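Local structure of diphthine synthase (1WDE) at residues V141-P146 with T169-D174. The protein probably transfers methyl groups from S-adenosyl-L-methionine to the modified target histidine of translation elongation factor 2, yielding diphthine on the way to diphthamide. Residues are numbered along the deposited sequence; the frame is centred on the assembly and turned at random.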
loop_
_atom_site.group_PDB
_atom_site.type_symbol
_atom_site.label_atom_id
_atom_site.label_comp_id
_atom_site.label_asym_id
_atom_site.label_seq_id
_atom_site.Cartn_x
_atom_site.Cartn_y
_atom_site.Cartn_z
ATOM N N VAL A 141 -1.297 7.162 0.997
ATOM C CA VAL A 141 -0.123 7.854 0.449
ATOM C C VAL A 141 1.058 6.880 0.481
ATOM O O VAL A 141 0.979 5.836 1.123
ATOM C CB VAL A 141 0.247 9.086 1.294
ATOM C CG1 VAL A 141 -0.943 10.049 1.372
ATOM C CG2 VAL A 141 0.659 8.640 2.696
ATOM N N THR A 142 2.130 7.200 -0.232
ATOM C CA THR A 142 3.310 6.336 -0.208
ATOM C C THR A 142 4.463 7.198 0.305
ATOM O O THR A 142 4.669 8.296 -0.190
ATOM C CB THR A 142 3.663 5.799 -1.611
ATOM O OG1 THR A 142 2.548 5.061 -2.124
ATOM C CG2 THR A 142 4.889 4.834 -1.527
ATOM N N LEU A 143 5.198 6.725 1.309
ATOM C CA LEU A 143 6.315 7.512 1.839
ATOM C C LEU A 143 7.532 7.148 0.986
ATOM O O LEU A 143 7.996 6.007 1.002
ATOM C CB LEU A 143 6.539 7.181 3.322
ATOM C CG LEU A 143 5.287 7.323 4.204
ATOM C CD1 LEU A 143 5.650 7.059 5.662
ATOM C CD2 LEU A 143 4.685 8.729 4.026
ATOM N N PRO A 144 8.048 8.116 0.212
ATOM C CA PRO A 144 9.203 7.911 -0.669
ATOM C C PRO A 144 10.521 7.664 0.042
ATOM O O PRO A 144 10.757 8.166 1.146
ATOM C CB PRO A 144 9.237 9.201 -1.488
ATOM C CG PRO A 144 8.796 10.237 -0.467
ATOM C CD PRO A 144 7.640 9.537 0.229
ATOM N N GLY A 145 11.379 6.875 -0.590
ATOM C CA GLY A 145 12.686 6.626 -0.010
ATOM C C GLY A 145 13.581 7.798 -0.377
ATOM O O GLY A 145 13.213 8.607 -1.229
ATOM N N PRO A 146 14.758 7.931 0.248
ATOM C CA PRO A 146 15.650 9.048 -0.079
ATOM C C PRO A 146 16.229 8.987 -1.487
ATOM O O PRO A 146 16.801 9.961 -1.964
ATOM C CB PRO A 146 16.731 8.953 0.998
ATOM C CG PRO A 146 16.798 7.479 1.270
ATOM C CD PRO A 146 15.326 7.105 1.328
ATOM N N THR A 169 -5.395 7.521 7.821
ATOM C CA THR A 169 -4.507 7.481 6.669
ATOM C C THR A 169 -3.774 6.140 6.584
ATOM O O THR A 169 -3.330 5.580 7.594
ATOM C CB THR A 169 -3.423 8.587 6.759
ATOM O OG1 THR A 169 -4.041 9.880 6.769
ATOM C CG2 THR A 169 -2.475 8.495 5.570
ATOM N N THR A 170 -3.667 5.608 5.380
ATOM C CA THR A 170 -2.902 4.393 5.209
ATOM C C THR A 170 -1.637 4.928 4.551
ATOM O O THR A 170 -1.713 5.652 3.560
ATOM C CB THR A 170 -3.587 3.385 4.280
ATOM O OG1 THR A 170 -4.825 2.945 4.875
ATOM C CG2 THR A 170 -2.658 2.154 4.095
ATOM N N ALA A 171 -0.477 4.639 5.127
ATOM C CA ALA A 171 0.755 5.133 4.534
ATOM C C ALA A 171 1.636 3.952 4.156
ATOM O O ALA A 171 2.080 3.166 5.008
ATOM C CB ALA A 171 1.476 6.068 5.502
ATOM N N LEU A 172 1.870 3.819 2.858
ATOM C CA LEU A 172 2.688 2.732 2.356
ATOM C C LEU A 172 4.151 3.175 2.342
ATOM O O LEU A 172 4.462 4.368 2.285
ATOM C CB LEU A 172 2.242 2.353 0.940
ATOM C CG LEU A 172 0.752 2.025 0.714
ATOM C CD1 LEU A 172 0.571 1.568 -0.740
ATOM C CD2 LEU A 172 0.270 0.944 1.678
ATOM N N LEU A 173 5.048 2.201 2.386
ATOM C CA LEU A 173 6.482 2.473 2.375
ATOM C C LEU A 173 7.068 2.108 1.002
ATOM O O LEU A 173 6.780 1.048 0.445
ATOM C CB LEU A 173 7.179 1.650 3.469
ATOM C CG LEU A 173 6.791 1.952 4.924
ATOM C CD1 LEU A 173 7.247 0.838 5.831
ATOM C CD2 LEU A 173 7.404 3.270 5.337
ATOM N N ASP A 174 7.870 3.014 0.468
ATOM C CA ASP A 174 8.550 2.846 -0.812
ATOM C C ASP A 174 9.386 1.549 -0.831
ATOM O O ASP A 174 9.653 0.939 0.216
ATOM C CB ASP A 174 9.450 4.065 -1.019
ATOM C CG ASP A 174 9.723 4.366 -2.475
ATOM O OD1 ASP A 174 10.435 5.360 -2.720
ATOM O OD2 ASP A 174 9.233 3.628 -3.362
#
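Asp-174, just past the end of strand 168-173, takes the backbone N-H of Gly-145 on its carboxylate, OD1 lying 2.8 Å from Gly-145 N. CG stands anti to the backbone N of Asp-174 (chi1 -154°), which carries the carboxylate across to Gly-145; OD1 accepts there with the anti lone pair, the one away from OD2. OD2 forms a salt bridge with Arg-148, so the carboxylate is held at both oxygens just where the chain leaves strand 137-143. The N-H of Asp-174 is donated to Leu-143 O (N to O 3.0 Å), a bond more bent than the others. Behind this clasp the strands run parallel: Leu-143 N gives a nearly straight bond to Leu-172 O, 2.7 Å away, while Val-141 is gripped through both N and O, by Thr-170 O and Leu-172 N. Val-141, Leu-143, Ala-171 and Leu-173 share one face of the sheet. There Val-141 CG2 rests 3.9 Å from Ala-171 CB, and Leu-143 crosses Leu-173 obliquely, CD1 meeting CD2 at 4.2 Å. Val-155 of helix 153-165 packs on both Val-141 and Leu-143. On the other face Thr-142 OG1 comes within 4.1 Å of Leu-172 CB. Strand 137-143, helix 153-165 and strand 168-173 make a beta-alpha-beta unit whose two parallel strands are direct neighbours, in the tetrapyrrole methylase family fold; Leu-173 probably belongs to the S-adenosyl-L-methionine site, as in related enzymes.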